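Local coordinates for LPXTG family cell surface protein Fms2 (Enterococcus faecium DO, PDB 5FCE) that probably mediates bacterial adhesion to host surfaces as a cell-wall-anchored surface protein, this piece being its ligand-binding domain, at residues A34-N48 with K87-M100. Sequence-based numbering, arbitrary orientation.
Sequences ASDVHAVLTYGWDGN and KDKVDLIVFYDGQM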
# COMPACT_ATOMS: atom_id res chain seq x y z
N ALA A 34 4.84 12.33 9.58
CA ALA A 34 5.76 11.27 10.01
C ALA A 34 7.16 11.41 9.41
O ALA A 34 7.33 11.58 8.20
CB ALA A 34 5.17 9.90 9.71
N SER A 35 8.16 11.30 10.26
CA SER A 35 9.55 11.38 9.83
C SER A 35 9.97 10.22 8.92
O SER A 35 10.62 10.43 7.89
CB SER A 35 10.45 11.42 11.06
OG SER A 35 11.82 11.36 10.72
N ASP A 36 9.59 9.01 9.30
CA ASP A 36 10.00 7.83 8.55
C ASP A 36 8.84 6.88 8.35
O ASP A 36 8.20 6.45 9.30
CB ASP A 36 11.16 7.13 9.26
CG ASP A 36 12.36 8.02 9.39
OD1 ASP A 36 13.16 8.05 8.43
OD2 ASP A 36 12.46 8.70 10.43
N VAL A 37 8.57 6.56 7.09
CA VAL A 37 7.40 5.75 6.75
C VAL A 37 7.88 4.56 5.92
O VAL A 37 8.81 4.68 5.13
CB VAL A 37 6.36 6.60 6.00
CG1 VAL A 37 5.24 5.74 5.41
CG2 VAL A 37 5.76 7.66 6.93
N HIS A 38 7.28 3.40 6.13
CA HIS A 38 7.62 2.19 5.37
C HIS A 38 6.32 1.51 5.02
O HIS A 38 5.61 1.04 5.91
CB HIS A 38 8.47 1.26 6.23
CG HIS A 38 8.84 -0.03 5.57
ND1 HIS A 38 9.21 -1.15 6.29
CD2 HIS A 38 8.92 -0.38 4.26
CE1 HIS A 38 9.51 -2.13 5.45
NE2 HIS A 38 9.33 -1.69 4.22
N ALA A 39 5.99 1.45 3.74
CA ALA A 39 4.73 0.85 3.32
C ALA A 39 5.00 -0.49 2.65
O ALA A 39 5.87 -0.59 1.78
CB ALA A 39 4.00 1.79 2.38
N VAL A 40 4.28 -1.52 3.08
CA VAL A 40 4.54 -2.87 2.59
C VAL A 40 3.25 -3.48 2.05
O VAL A 40 2.25 -3.57 2.76
CB VAL A 40 5.13 -3.79 3.69
CG1 VAL A 40 5.32 -5.21 3.15
CG2 VAL A 40 6.45 -3.25 4.20
N LEU A 41 3.26 -3.86 0.77
CA LEU A 41 2.12 -4.57 0.19
C LEU A 41 2.37 -6.08 0.37
O LEU A 41 3.44 -6.58 0.01
CB LEU A 41 2.02 -4.22 -1.29
CG LEU A 41 0.70 -4.34 -2.04
CD1 LEU A 41 -0.42 -3.61 -1.32
CD2 LEU A 41 0.89 -3.78 -3.45
N THR A 42 1.41 -6.79 0.94
CA THR A 42 1.64 -8.18 1.31
C THR A 42 0.44 -9.06 0.96
O THR A 42 -0.68 -8.56 0.87
CB THR A 42 1.97 -8.29 2.82
OG1 THR A 42 2.15 -9.67 3.18
CG2 THR A 42 0.85 -7.71 3.65
N TYR A 43 0.68 -10.35 0.73
CA TYR A 43 -0.43 -11.28 0.64
C TYR A 43 -0.54 -12.21 1.86
O TYR A 43 -1.26 -13.21 1.84
CB TYR A 43 -0.44 -12.07 -0.68
CG TYR A 43 0.80 -12.87 -0.98
CD1 TYR A 43 1.92 -12.27 -1.54
CD2 TYR A 43 0.84 -14.24 -0.74
CE1 TYR A 43 3.05 -13.01 -1.83
CE2 TYR A 43 1.96 -15.00 -1.04
CZ TYR A 43 3.06 -14.37 -1.58
OH TYR A 43 4.19 -15.10 -1.88
N GLY A 44 0.16 -11.85 2.93
CA GLY A 44 0.07 -12.62 4.16
C GLY A 44 1.10 -12.25 5.21
O GLY A 44 2.11 -12.94 5.38
N TRP A 45 0.85 -11.17 5.93
CA TRP A 45 1.76 -10.77 7.01
C TRP A 45 1.05 -9.87 8.02
O TRP A 45 0.28 -9.00 7.64
CB TRP A 45 2.98 -10.05 6.41
CG TRP A 45 4.03 -9.68 7.43
CD1 TRP A 45 4.46 -10.43 8.49
CD2 TRP A 45 4.79 -8.46 7.46
NE1 TRP A 45 5.43 -9.74 9.19
CE2 TRP A 45 5.66 -8.54 8.57
CE3 TRP A 45 4.82 -7.31 6.67
CZ2 TRP A 45 6.54 -7.51 8.91
CZ3 TRP A 45 5.70 -6.29 6.99
CH2 TRP A 45 6.55 -6.40 8.10
N ASP A 46 1.32 -10.08 9.31
CA ASP A 46 0.67 -9.31 10.36
C ASP A 46 1.42 -8.02 10.72
O ASP A 46 0.98 -7.25 11.56
CB ASP A 46 0.44 -10.18 11.61
CG ASP A 46 1.74 -10.62 12.28
OD1 ASP A 46 2.84 -10.31 11.77
OD2 ASP A 46 1.64 -11.30 13.32
N GLY A 47 2.55 -7.81 10.06
CA GLY A 47 3.36 -6.62 10.30
C GLY A 47 4.34 -6.78 11.45
O GLY A 47 5.03 -5.81 11.80
N ASN A 48 4.41 -7.97 12.04
CA ASN A 48 5.31 -8.22 13.17
C ASN A 48 6.53 -9.03 12.74
O ASN A 48 6.43 -9.86 11.83
CB ASN A 48 4.57 -8.94 14.31
CG ASN A 48 3.42 -8.13 14.86
OD1 ASN A 48 3.58 -6.96 15.20
ND2 ASN A 48 2.24 -8.75 14.93
N LYS A 87 -3.87 -14.36 -5.36
CA LYS A 87 -3.84 -14.37 -3.90
C LYS A 87 -5.22 -14.19 -3.28
O LYS A 87 -6.11 -13.55 -3.87
CB LYS A 87 -2.87 -13.31 -3.36
CG LYS A 87 -1.45 -13.43 -3.94
CD LYS A 87 -0.87 -14.83 -3.73
CE LYS A 87 0.52 -14.97 -4.34
NZ LYS A 87 1.08 -16.34 -4.12
N ASP A 88 -5.40 -14.74 -2.09
CA ASP A 88 -6.69 -14.66 -1.42
C ASP A 88 -6.99 -13.29 -0.81
O ASP A 88 -8.15 -12.90 -0.68
CB ASP A 88 -6.80 -15.76 -0.35
CG ASP A 88 -6.69 -17.16 -0.94
OD1 ASP A 88 -7.64 -17.59 -1.64
OD2 ASP A 88 -5.66 -17.82 -0.70
N LYS A 89 -5.94 -12.57 -0.44
CA LYS A 89 -6.10 -11.31 0.29
C LYS A 89 -4.82 -10.48 0.20
O LYS A 89 -3.73 -10.97 0.53
CB LYS A 89 -6.39 -11.61 1.75
CG LYS A 89 -6.66 -10.38 2.60
CD LYS A 89 -6.80 -10.78 4.06
CE LYS A 89 -7.28 -9.62 4.89
NZ LYS A 89 -6.22 -9.19 5.85
N VAL A 90 -4.95 -9.23 -0.24
CA VAL A 90 -3.81 -8.34 -0.31
C VAL A 90 -4.01 -7.23 0.70
O VAL A 90 -5.06 -6.58 0.71
CB VAL A 90 -3.65 -7.73 -1.72
CG1 VAL A 90 -2.52 -6.70 -1.75
CG2 VAL A 90 -3.40 -8.82 -2.75
N ASP A 91 -3.02 -7.02 1.57
CA ASP A 91 -3.09 -5.94 2.56
C ASP A 91 -1.97 -4.94 2.34
O ASP A 91 -0.92 -5.28 1.78
CB ASP A 91 -2.96 -6.49 3.99
CG ASP A 91 -4.10 -7.41 4.39
OD1 ASP A 91 -5.21 -7.28 3.84
OD2 ASP A 91 -3.88 -8.27 5.27
N LEU A 92 -2.21 -3.70 2.78
CA LEU A 92 -1.16 -2.68 2.83
C LEU A 92 -0.86 -2.36 4.29
O LEU A 92 -1.76 -1.98 5.04
CB LEU A 92 -1.59 -1.41 2.10
CG LEU A 92 -0.58 -0.26 2.11
CD1 LEU A 92 0.63 -0.56 1.20
CD2 LEU A 92 -1.26 1.07 1.73
N ILE A 93 0.39 -2.52 4.69
CA ILE A 93 0.79 -2.21 6.05
C ILE A 93 1.61 -0.92 6.00
O ILE A 93 2.58 -0.82 5.23
CB ILE A 93 1.62 -3.36 6.64
CG1 ILE A 93 0.81 -4.66 6.63
CG2 ILE A 93 2.07 -3.06 8.08
CD1 ILE A 93 1.58 -5.87 7.19
N VAL A 94 1.21 0.07 6.78
CA VAL A 94 1.94 1.34 6.81
C VAL A 94 2.57 1.53 8.17
O VAL A 94 1.87 1.65 9.19
CB VAL A 94 1.04 2.54 6.51
CG1 VAL A 94 1.88 3.82 6.47
CG2 VAL A 94 0.35 2.35 5.18
N PHE A 95 3.90 1.53 8.17
CA PHE A 95 4.67 1.83 9.38
C PHE A 95 5.00 3.31 9.37
O PHE A 95 5.39 3.84 8.33
CB PHE A 95 5.97 1.02 9.37
CG PHE A 95 5.77 -0.47 9.37
CD1 PHE A 95 5.78 -1.18 8.18
CD2 PHE A 95 5.59 -1.16 10.56
CE1 PHE A 95 5.61 -2.55 8.17
CE2 PHE A 95 5.41 -2.53 10.56
CZ PHE A 95 5.43 -3.23 9.36
N TYR A 96 4.88 3.96 10.52
CA TYR A 96 5.15 5.39 10.62
C TYR A 96 5.68 5.69 12.02
O TYR A 96 4.97 5.51 13.03
CB TYR A 96 3.91 6.24 10.28
CG TYR A 96 2.72 6.00 11.19
CD1 TYR A 96 1.92 4.87 11.03
CD2 TYR A 96 2.41 6.90 12.20
CE1 TYR A 96 0.85 4.64 11.88
CE2 TYR A 96 1.35 6.69 13.04
CZ TYR A 96 0.57 5.56 12.88
OH TYR A 96 -0.49 5.36 13.74
N ASP A 97 6.93 6.11 12.07
CA ASP A 97 7.58 6.50 13.33
C ASP A 97 7.38 5.54 14.49
O ASP A 97 7.17 5.96 15.63
CB ASP A 97 7.16 7.92 13.71
CG ASP A 97 7.70 8.96 12.75
OD1 ASP A 97 8.53 8.57 11.90
OD2 ASP A 97 7.31 10.14 12.85
N GLY A 98 7.44 4.25 14.19
CA GLY A 98 7.37 3.21 15.20
C GLY A 98 6.00 2.58 15.39
O GLY A 98 5.86 1.58 16.11
N GLN A 99 4.99 3.16 14.75
CA GLN A 99 3.62 2.65 14.86
C GLN A 99 3.24 2.01 13.54
O GLN A 99 4.00 2.09 12.56
CB GLN A 99 2.65 3.77 15.25
CG GLN A 99 3.05 4.46 16.59
CD GLN A 99 3.19 3.47 17.74
OE1 GLN A 99 2.35 2.57 17.90
NE2 GLN A 99 4.25 3.63 18.56
N MSE A 100 2.09 1.34 13.50
CA MSE A 100 1.69 0.70 12.25
C MSE A 100 0.19 0.64 12.11
O MSE A 100 -0.54 0.62 13.09
CB MSE A 100 2.28 -0.70 12.14
CG MSE A 100 1.89 -1.64 13.26
SE MSE A 100 2.61 -3.39 12.76
CE MSE A 100 1.04 -3.97 11.78
O HOH W 1 8.39 3.61 9.33
O HOH W 2 -3.45 -14.25 0.63
O HOH W 3 -1.74 -10.15 5.07
O HOH W 4 -2.49 -7.95 7.52
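The central antiparallel strand pair of a four-stranded sheet joins residues 34–48 to 87–100, with Val-40 N hydrogen-bonded to Ile-93 O at 2.8 Å and Ile-93 N returning the bond to Val-40 O. At one end the Asp-97 carboxylate, on the type I' turn from Tyr-96 to Gln-99, grips the chain where it bends at Ser-35: OD1 takes Asp-36 N at 2.8 Å and OD2 takes Ser-35 N at 3.0 Å, both on the syn side. The loop 43–48 folds back over part of the face bearing Val-40. With CG anti to its carbonyl carbon (chi1 -61°), Phe-95 sets its ring beside this loop: CZ meets Trp-45 CH2 at 3.6 Å, the ring planes 46° apart, and Gly-47 O lies at the Phe-95 ring edge. Ile-93 CD1 reaches Trp-45 CE3 at 3.6 Å. A water accepts from Trp-45 N, its O 2.9 Å from Asp-91 OD2, which also receives Lys-89 NZ in a salt bridge at 2.6 Å. Lys-87 CE sits over the Tyr-43 ring, 3.6 Å from its centroid. On the other face Leu-41 CD1 touches Val-90 CG1, and Leu-41 and Leu-92 pack against strand 21–28, as fits the flattened barrel of this adhesin domain.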